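Long-range contact in glycerophosphodiester phosphodiesterase (Cytophaga hutchinsonii ATCC 33406, PDB 3CH0), which belongs to the glycerophosphodiester phosphodiesterase family, whose members are built on a TIM-barrel fold: residues T168-L181 with Y188-K200. Sequence-based numbering, arbitrary orientation.
Sequences TDRFTLQSFDVRAL and YPDIKLSYLVETK. With EDO (1,2-ethanediol), chain D.
Leu173 and Ser175 alternate backbone hydrogen bonds with Lys192, Ser194 and Leu196 in parallel register, the axes of strands 171-175 and 192-197 approaching to 4.5 Å with 28° between their directions. Leu173 N donates to Lys192 O (2.9 Å, a nearly straight bond) and Leu173 O accepts from Ser194 N; Ser175 N and O continue the ladder with Ser194 O and Leu196 N. Before the ladder, one water lies within hydrogen-bonding distance of Thr168 O, Phe171 O, Lys192 N and Lys192 NZ.

Helix 178-187 links the two strands, making a beta-alpha-beta unit of the TIM barrel, and its first turn packs on the sheet face that carries Leu173, Leu193 and Tyr195. Leu181 CD1 lies 3.6 Å from Tyr195 CD1, the side chains crossing at about a right angle, whereas the Val178 side chain lies alongside that of Tyr195, pointing the same way, with CG1 against CE1; Tyr195 OH bonds to Gln206 O. Leu193 CD2 meets Leu173 CB at 3.7 Å.

On the other face, Gln174 CB touches Ser194 CB. With CG wedged between backbone N and carbonyl carbon and the chain extended beyond, Gln174 OE1 comes 3.6 Å from Leu196 CD1; a water joins it to Ser194 OG, while Gln174 NE2 donates to Glu41. Phe176 follows the end of strand 171-175, and Leu196 CB sits over its ring centre, 3.6 Å from the centroid and 9° off the normal, a CH-pi contact. Glu198 OE2 lies over the opposite face, offset toward the rim, with the carboxylate plane inclined 34° to the ring; Glu198 CG is 3.6 Å from Phe176 CE1. A citric acid molecule, probably from the crystallisation liquor, lies close to the Phe176 side chain.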
ATOM      1  N   THR A 168       7.260  13.594   5.906  1.00 13.63           N
ATOM      2  CA  THR A 168       8.062  12.576   6.579  1.00 15.24           C
ATOM      3  C   THR A 168       7.479  12.036   7.861  1.00 18.16           C
ATOM      4  O   THR A 168       7.432  10.826   8.037  1.00 16.47           O
ATOM      5  CB  THR A 168       9.481  13.147   6.881  1.00 16.39           C
ATOM      6  OG1 THR A 168      10.061  13.510   5.633  1.00 18.39           O
ATOM      7  CG2 THR A 168      10.335  12.161   7.686  1.00 16.56           C
ATOM      8  N   ASP A 169       7.010  12.893   8.757  0.50 16.42           N
ATOM      9  CA  ASP A 169       6.594  12.417  10.064  0.50 16.47           C
ATOM     10  C   ASP A 169       5.221  11.757  10.061  0.50 14.62           C
ATOM     11  O   ASP A 169       4.814  11.233  11.075  0.50 16.42           O
ATOM     12  CB  ASP A 169       6.651  13.521  11.116  0.50 16.79           C
ATOM     13  CG  ASP A 169       8.070  14.003  11.371  0.50 16.77           C
ATOM     14  OD1 ASP A 169       9.043  13.223  11.157  0.50 20.82           O
ATOM     15  OD2 ASP A 169       8.197  15.156  11.819  0.50 29.13           O
ATOM     16  N   ARG A 170       4.530  11.804   8.915  1.00 13.65           N
ATOM     17  CA  ARG A 170       3.237  11.131   8.745  1.00 13.13           C
ATOM     18  C   ARG A 170       3.309   9.993   7.707  1.00 12.71           C
ATOM     19  O   ARG A 170       2.290   9.549   7.228  1.00 13.80           O
ATOM     20  CB  ARG A 170       2.139  12.145   8.370  1.00 13.47           C
ATOM     21  CG  ARG A 170       1.725  12.938   9.589  1.00 12.08           C
ATOM     22  CD  ARG A 170       0.670  13.975   9.320  1.00 15.30           C
ATOM     23  NE  ARG A 170       1.185  15.072   8.541  1.00 15.02           N
ATOM     24  CZ  ARG A 170       0.822  15.403   7.304  1.00 15.58           C
ATOM     25  NH1 ARG A 170      -0.113  14.750   6.618  1.00 14.09           N
ATOM     26  NH2 ARG A 170       1.379  16.460   6.726  1.00 17.22           N
ATOM     27  N   PHE A 171       4.531   9.567   7.392  1.00 12.97           N
ATOM     28  CA  PHE A 171       4.782   8.611   6.343  1.00 11.90           C
ATOM     29  C   PHE A 171       5.383   7.332   6.896  1.00 13.65           C
ATOM     30  O   PHE A 171       6.337   7.353   7.680  1.00 14.94           O
ATOM     31  CB  PHE A 171       5.739   9.146   5.273  1.00 12.93           C
ATOM     32  CG  PHE A 171       5.500   8.487   3.944  1.00 13.00           C
ATOM     33  CD1 PHE A 171       6.095   7.254   3.657  1.00 12.92           C
ATOM     34  CD2 PHE A 171       4.626   9.029   3.008  1.00 11.90           C
ATOM     35  CE1 PHE A 171       5.772   6.583   2.436  1.00 12.83           C
ATOM     36  CE2 PHE A 171       4.370   8.370   1.827  1.00 14.19           C
ATOM     37  CZ  PHE A 171       4.944   7.181   1.553  1.00 14.64           C
ATOM     38  N   THR A 172       4.822   6.186   6.495  1.00 12.02           N
ATOM     39  CA  THR A 172       5.473   4.890   6.702  1.00 10.31           C
ATOM     40  C   THR A 172       5.762   4.257   5.376  1.00 11.69           C
ATOM     41  O   THR A 172       4.902   4.280   4.502  1.00 11.79           O
ATOM     42  CB  THR A 172       4.554   3.927   7.514  1.00 12.76           C
ATOM     43  OG1 THR A 172       4.203   4.575   8.750  1.00 13.60           O
ATOM     44  CG2 THR A 172       5.219   2.576   7.788  1.00 13.61           C
ATOM     45  N   LEU A 173       6.974   3.739   5.211  1.00 11.71           N
ATOM     46  CA  LEU A 173       7.410   3.088   3.983  1.00  9.99           C
ATOM     47  C   LEU A 173       7.358   1.586   4.277  1.00 11.67           C
ATOM     48  O   LEU A 173       7.999   1.115   5.218  1.00 10.62           O
ATOM     49  CB  LEU A 173       8.839   3.505   3.599  1.00 10.32           C
ATOM     50  CG  LEU A 173       9.340   3.119   2.226  1.00 15.12           C
ATOM     51  CD1 LEU A 173       9.535   1.589   2.093  1.00 15.47           C
ATOM     52  CD2 LEU A 173       8.496   3.766   1.081  1.00 14.92           C
ATOM     53  N   GLN A 174       6.564   0.863   3.498  1.00  9.16           N
ATOM     54  CA  GLN A 174       6.393  -0.564   3.706  1.00  9.03           C
ATOM     55  C   GLN A 174       6.962  -1.326   2.554  1.00  8.51           C
ATOM     56  O   GLN A 174       7.027  -0.851   1.424  1.00  9.77           O
ATOM     57  CB  GLN A 174       4.943  -0.984   3.907  1.00 10.60           C
ATOM     58  CG  GLN A 174       4.063  -0.615   2.743  1.00 10.96           C
ATOM     59  CD  GLN A 174       2.571  -0.945   2.881  1.00 10.45           C
ATOM     60  OE1 GLN A 174       2.189  -1.887   3.594  1.00  9.89           O
ATOM     61  NE2 GLN A 174       1.733  -0.253   2.064  1.00  9.65           N
ATOM     62  N   SER A 175       7.493  -2.521   2.826  1.00  8.66           N
ATOM     63  CA  SER A 175       7.941  -3.369   1.737  1.00  8.60           C
ATOM     64  C   SER A 175       8.074  -4.809   2.184  1.00  8.01           C
ATOM     65  O   SER A 175       8.359  -5.088   3.344  1.00  8.31           O
ATOM     66  CB  SER A 175       9.289  -2.904   1.145  1.00  8.44           C
ATOM     67  OG  SER A 175       9.574  -3.516  -0.091  1.00 10.07           O
ATOM     68  N   PHE A 176       7.888  -5.718   1.217  1.00  9.79           N
ATOM     69  CA  PHE A 176       8.299  -7.102   1.416  1.00  9.44           C
ATOM     70  C   PHE A 176       9.793  -7.277   1.219  1.00  9.96           C
ATOM     71  O   PHE A 176      10.363  -8.352   1.610  1.00 11.59           O
ATOM     72  CB  PHE A 176       7.631  -8.017   0.388  1.00  9.04           C
ATOM     73  CG  PHE A 176       6.202  -8.308   0.661  1.00 10.32           C
ATOM     74  CD1 PHE A 176       5.831  -9.284   1.568  1.00 11.56           C
ATOM     75  CD2 PHE A 176       5.215  -7.665  -0.009  1.00  9.88           C
ATOM     76  CE1 PHE A 176       4.509  -9.554   1.820  1.00 12.67           C
ATOM     77  CE2 PHE A 176       3.884  -7.968   0.237  1.00 11.59           C
ATOM     78  CZ  PHE A 176       3.544  -8.886   1.191  1.00 10.49           C
ATOM     79  N   ASP A 177      10.413  -6.350   0.490  1.00 10.92           N
ATOM     80  CA  ASP A 177      11.806  -6.485  -0.004  1.00  9.19           C
ATOM     81  C   ASP A 177      12.709  -6.002   1.104  1.00 11.15           C
ATOM     82  O   ASP A 177      12.807  -4.808   1.326  1.00 12.03           O
ATOM     83  CB  ASP A 177      11.998  -5.661  -1.269  1.00 10.00           C
ATOM     84  CG  ASP A 177      13.319  -5.909  -1.954  1.00 11.99           C
ATOM     85  OD1 ASP A 177      14.225  -6.531  -1.339  1.00 11.79           O
ATOM     86  OD2 ASP A 177      13.425  -5.483  -3.104  1.00 11.77           O
ATOM     87  N   VAL A 178      13.357  -6.933   1.834  1.00  9.84           N
ATOM     88  CA  VAL A 178      14.272  -6.552   2.909  1.00  9.44           C
ATOM     89  C   VAL A 178      15.365  -5.589   2.451  1.00  9.01           C
ATOM     90  O   VAL A 178      15.846  -4.783   3.221  1.00 11.82           O
ATOM     91  CB  VAL A 178      14.843  -7.789   3.616  1.00 10.79           C
ATOM     92  CG1 VAL A 178      13.727  -8.505   4.394  1.00 13.86           C
ATOM     93  CG2 VAL A 178      15.576  -8.725   2.642  1.00 12.11           C
ATOM     94  N   ARG A 179      15.743  -5.638   1.184  1.00  9.37           N
ATOM     95  CA  ARG A 179      16.791  -4.754   0.663  1.00  9.98           C
ATOM     96  C   ARG A 179      16.312  -3.322   0.702  1.00  8.87           C
ATOM     97  O   ARG A 179      17.104  -2.389   0.948  1.00 10.35           O
ATOM     98  CB  ARG A 179      17.114  -5.090  -0.780  1.00 10.91           C
ATOM     99  CG  ARG A 179      17.566  -6.565  -1.051  1.00 10.58           C
ATOM    100  CD  ARG A 179      17.798  -6.821  -2.526  1.00 10.37           C
ATOM    101  NE  ARG A 179      16.598  -6.456  -3.306  1.00 11.89           N
ATOM    102  CZ  ARG A 179      16.586  -6.159  -4.594  1.00  9.69           C
ATOM    103  NH1 ARG A 179      17.696  -6.210  -5.315  1.00 10.62           N
ATOM    104  NH2 ARG A 179      15.458  -5.757  -5.181  1.00  9.46           N
ATOM    105  N   ALA A 180      15.057  -3.089   0.320  1.00 10.35           N
ATOM    106  CA  ALA A 180      14.506  -1.733   0.326  1.00 10.31           C
ATOM    107  C   ALA A 180      14.407  -1.251   1.799  1.00 11.10           C
ATOM    108  O   ALA A 180      14.737  -0.095   2.111  1.00 11.22           O
ATOM    109  CB  ALA A 180      13.113  -1.697  -0.328  1.00 11.13           C
ATOM    110  N   LEU A 181      14.012  -2.132   2.748  1.00 10.98           N
ATOM    111  CA  LEU A 181      13.959  -1.731   4.156  1.00  9.42           C
ATOM    112  C   LEU A 181      15.354  -1.370   4.719  1.00  9.74           C
ATOM    113  O   LEU A 181      15.520  -0.405   5.430  1.00 12.68           O
ATOM    114  CB  LEU A 181      13.247  -2.781   4.982  1.00 10.40           C
ATOM    115  CG  LEU A 181      11.825  -3.106   4.556  1.00 12.75           C
ATOM    116  CD1 LEU A 181      11.311  -4.333   5.338  1.00 12.06           C
ATOM    117  CD2 LEU A 181      10.939  -1.867   4.701  1.00 11.06           C
ATOM    118  N   TYR A 188      17.707   6.927   5.252  1.00 13.52           N
ATOM    119  CA  TYR A 188      16.609   7.809   5.649  1.00 14.25           C
ATOM    120  C   TYR A 188      15.978   7.347   6.946  1.00 13.63           C
ATOM    121  O   TYR A 188      14.801   7.016   7.000  1.00 14.41           O
ATOM    122  CB  TYR A 188      15.550   7.880   4.524  1.00 13.64           C
ATOM    123  CG  TYR A 188      16.127   8.251   3.201  1.00 12.19           C
ATOM    124  CD1 TYR A 188      16.694   9.520   2.983  1.00 14.35           C
ATOM    125  CD2 TYR A 188      16.135   7.349   2.173  1.00 13.19           C
ATOM    126  CE1 TYR A 188      17.243   9.867   1.762  1.00 14.86           C
ATOM    127  CE2 TYR A 188      16.681   7.640   0.954  1.00 14.77           C
ATOM    128  CZ  TYR A 188      17.240   8.946   0.719  1.00 13.31           C
ATOM    129  OH  TYR A 188      17.805   9.197  -0.511  1.00 15.60           O
ATOM    130  N   PRO A 189      16.757   7.299   8.033  1.00 16.17           N
ATOM    131  CA  PRO A 189      16.291   6.735   9.313  1.00 17.55           C
ATOM    132  C   PRO A 189      15.123   7.441   9.961  1.00 16.75           C
ATOM    133  O   PRO A 189      14.534   6.876  10.882  1.00 20.40           O
ATOM    134  CB  PRO A 189      17.526   6.831  10.211  1.00 17.11           C
ATOM    135  CG  PRO A 189      18.323   7.875   9.579  1.00 16.66           C
ATOM    136  CD  PRO A 189      18.142   7.805   8.135  1.00 17.62           C
ATOM    137  N   ASP A 190      14.770   8.640   9.483  1.00 16.81           N
ATOM    138  CA  ASP A 190      13.638   9.369  10.051  1.00 19.11           C
ATOM    139  C   ASP A 190      12.276   8.904   9.513  1.00 18.21           C
ATOM    140  O   ASP A 190      11.204   9.345  10.010  1.00 20.59           O
ATOM    141  CB  ASP A 190      13.768  10.888   9.931  1.00 20.36           C
ATOM    142  CG  ASP A 190      13.974  11.385   8.509  1.00 29.88           C
ATOM    143  OD1 ASP A 190      14.415  10.618   7.621  1.00 36.49           O
ATOM    144  OD2 ASP A 190      13.756  12.616   8.305  1.00 32.66           O
ATOM    145  N   ILE A 191      12.282   8.024   8.503  1.00 14.89           N
ATOM    146  CA  ILE A 191      11.017   7.562   7.938  1.00 12.42           C
ATOM    147  C   ILE A 191      10.678   6.192   8.503  1.00 13.28           C
ATOM    148  O   ILE A 191      11.472   5.275   8.427  1.00 12.57           O
ATOM    149  CB  ILE A 191      11.064   7.513   6.428  1.00 12.88           C
ATOM    150  CG1 ILE A 191      11.306   8.915   5.857  1.00 14.90           C
ATOM    151  CG2 ILE A 191       9.766   6.827   5.857  1.00 14.28           C
ATOM    152  CD1 ILE A 191      11.587   8.900   4.356  1.00 13.23           C
ATOM    153  N   LYS A 192       9.548   6.100   9.190  1.00 12.86           N
ATOM    154  CA  LYS A 192       9.086   4.864   9.818  1.00 11.78           C
ATOM    155  C   LYS A 192       8.982   3.751   8.761  1.00 12.25           C
ATOM    156  O   LYS A 192       8.551   4.046   7.658  1.00 12.77           O
ATOM    157  CB  LYS A 192       7.721   5.016  10.462  1.00 11.72           C
ATOM    158  CG  LYS A 192       7.714   5.845  11.742  1.00 15.94           C
ATOM    159  CD  LYS A 192       6.326   5.873  12.425  1.00 13.81           C
ATOM    160  CE  LYS A 192       5.243   6.587  11.583  1.00 16.97           C
ATOM    161  NZ  LYS A 192       5.517   8.012  11.315  1.00 15.75           N
ATOM    162  N   LEU A 193       9.376   2.514   9.112  1.00 11.79           N
ATOM    163  CA  LEU A 193       9.274   1.393   8.194  1.00  9.29           C
ATOM    164  C   LEU A 193       8.300   0.359   8.705  1.00 10.00           C
ATOM    165  O   LEU A 193       8.228   0.063   9.907  1.00 10.82           O
ATOM    166  CB  LEU A 193      10.648   0.788   7.973  1.00 11.02           C
ATOM    167  CG  LEU A 193      11.726   1.718   7.452  1.00 10.86           C
ATOM    168  CD1 LEU A 193      13.044   0.940   7.279  1.00 11.75           C
ATOM    169  CD2 LEU A 193      11.313   2.372   6.122  1.00 10.68           C
ATOM    170  N   SER A 194       7.599  -0.262   7.749  1.00  9.19           N
ATOM    171  CA  SER A 194       6.799  -1.400   7.986  1.00  9.44           C
ATOM    172  C   SER A 194       7.279  -2.618   7.182  1.00  8.86           C
ATOM    173  O   SER A 194       7.473  -2.562   5.945  1.00 10.53           O
ATOM    174  CB  SER A 194       5.352  -1.091   7.580  1.00  9.96           C
ATOM    175  OG  SER A 194       4.548  -2.299   7.666  1.00 10.63           O
ATOM    176  N   TYR A 195       7.463  -3.737   7.905  1.00 10.00           N
ATOM    177  CA  TYR A 195       7.926  -4.949   7.336  1.00  9.49           C
ATOM    178  C   TYR A 195       6.753  -5.885   7.009  1.00  7.47           C
ATOM    179  O   TYR A 195       6.044  -6.383   7.881  1.00 10.24           O
ATOM    180  CB  TYR A 195       8.817  -5.614   8.410  1.00 11.75           C
ATOM    181  CG  TYR A 195       9.415  -6.945   8.116  1.00 10.85           C
ATOM    182  CD1 TYR A 195       9.806  -7.301   6.826  1.00 10.65           C
ATOM    183  CD2 TYR A 195       9.769  -7.778   9.169  1.00 10.63           C
ATOM    184  CE1 TYR A 195      10.443  -8.527   6.579  1.00 10.21           C
ATOM    185  CE2 TYR A 195      10.393  -8.974   8.956  1.00 10.27           C
ATOM    186  CZ  TYR A 195      10.748  -9.344   7.681  1.00 10.78           C
ATOM    187  OH  TYR A 195      11.408 -10.542   7.390  1.00 13.99           O
ATOM    188  N   LEU A 196       6.532  -6.028   5.709  1.00  7.75           N
ATOM    189  CA  LEU A 196       5.510  -6.888   5.173  1.00  7.80           C
ATOM    190  C   LEU A 196       6.016  -8.317   5.120  1.00  8.38           C
ATOM    191  O   LEU A 196       7.108  -8.590   4.620  1.00 10.79           O
ATOM    192  CB  LEU A 196       5.082  -6.461   3.775  1.00  8.20           C
ATOM    193  CG  LEU A 196       4.322  -5.157   3.683  1.00  8.49           C
ATOM    194  CD1 LEU A 196       4.223  -4.596   2.251  1.00 10.54           C
ATOM    195  CD2 LEU A 196       2.918  -5.402   4.262  1.00 10.64           C
ATOM    196  N   VAL A 197       5.187  -9.223   5.649  1.00  8.66           N
ATOM    197  CA  VAL A 197       5.510 -10.642   5.767  1.00  9.71           C
ATOM    198  C   VAL A 197       4.352 -11.480   5.276  1.00 11.51           C
ATOM    199  O   VAL A 197       3.220 -11.306   5.682  1.00 10.14           O
ATOM    200  CB  VAL A 197       5.870 -11.031   7.224  1.00 12.56           C
ATOM    201  CG1 VAL A 197       6.008 -12.599   7.316  1.00 12.98           C
ATOM    202  CG2 VAL A 197       7.111 -10.241   7.623  1.00 12.45           C
ATOM    203  N   GLU A 198       4.666 -12.419   4.394  1.00 11.13           N
ATOM    204  CA  GLU A 198       3.634 -13.380   3.917  1.00 13.00           C
ATOM    205  C   GLU A 198       4.054 -14.860   3.941  1.00 12.29           C
ATOM    206  O   GLU A 198       3.301 -15.685   3.456  1.00 16.91           O
ATOM    207  CB  GLU A 198       3.125 -12.989   2.524  1.00 13.29           C
ATOM    208  CG  GLU A 198       4.090 -13.119   1.438  1.00 16.50           C
ATOM    209  CD  GLU A 198       3.489 -12.751   0.089  1.00 24.80           C
ATOM    210  OE1 GLU A 198       2.242 -12.592  -0.008  1.00 29.11           O
ATOM    211  OE2 GLU A 198       4.295 -12.628  -0.855  1.00 36.21           O
ATOM    212  N   THR A 199       5.233 -15.179   4.444  1.00 13.08           N
ATOM    213  CA  THR A 199       5.754 -16.544   4.389  1.00 11.26           C
ATOM    214  C   THR A 199       5.561 -17.182   5.764  1.00 12.93           C
ATOM    215  O   THR A 199       5.424 -16.535   6.784  1.00 12.98           O
ATOM    216  CB  THR A 199       7.245 -16.536   3.985  1.00 14.97           C
ATOM    217  OG1 THR A 199       7.926 -15.629   4.845  1.00 15.92           O
ATOM    218  CG2 THR A 199       7.403 -16.087   2.559  1.00 14.48           C
ATOM    219  N   LYS A 200       5.602 -18.506   5.745  1.00 13.04           N
ATOM    220  CA  LYS A 200       5.672 -19.300   6.939  1.00 13.34           C
ATOM    221  C   LYS A 200       6.983 -19.004   7.680  1.00 12.62           C
ATOM    222  O   LYS A 200       8.057 -18.935   7.104  1.00 15.76           O
ATOM    223  CB  LYS A 200       5.552 -20.791   6.560  1.00 12.59           C
ATOM    224  CG  LYS A 200       5.583 -21.706   7.735  1.00 16.71           C
ATOM    225  CD  LYS A 200       5.183 -23.120   7.360  1.00 19.61           C
ATOM    226  CE  LYS A 200       4.895 -23.968   8.615  1.00 23.15           C
ATOM    227  NZ  LYS A 200       6.176 -24.262   9.262  1.00 33.85           N
TER
HETATM  228  C1  EDO D 274       0.361 -16.731   4.447  1.00 26.48           C
HETATM  229  O1  EDO D 274       1.504 -17.568   4.199  1.00 20.40           O
HETATM  230  C2  EDO D 274      -0.709 -17.011   3.414  1.00 25.97           C
HETATM  231  O2  EDO D 274      -1.969 -16.441   3.705  1.00 28.06           O
HETATM  232  O   HOH W   1       7.807   8.500   9.554  1.00 14.16           O
HETATM  233  O   HOH W   2      12.847  12.394   5.310  1.00 32.01           O
HETATM  234  O   HOH W   3       9.375  10.562  11.143  1.00 31.48           O
HETATM  235  O   HOH W   4       2.240  -2.256   6.291  1.00 10.02           O
HETATM  236  O   HOH W   5       9.153 -10.027   3.488  1.00 11.40           O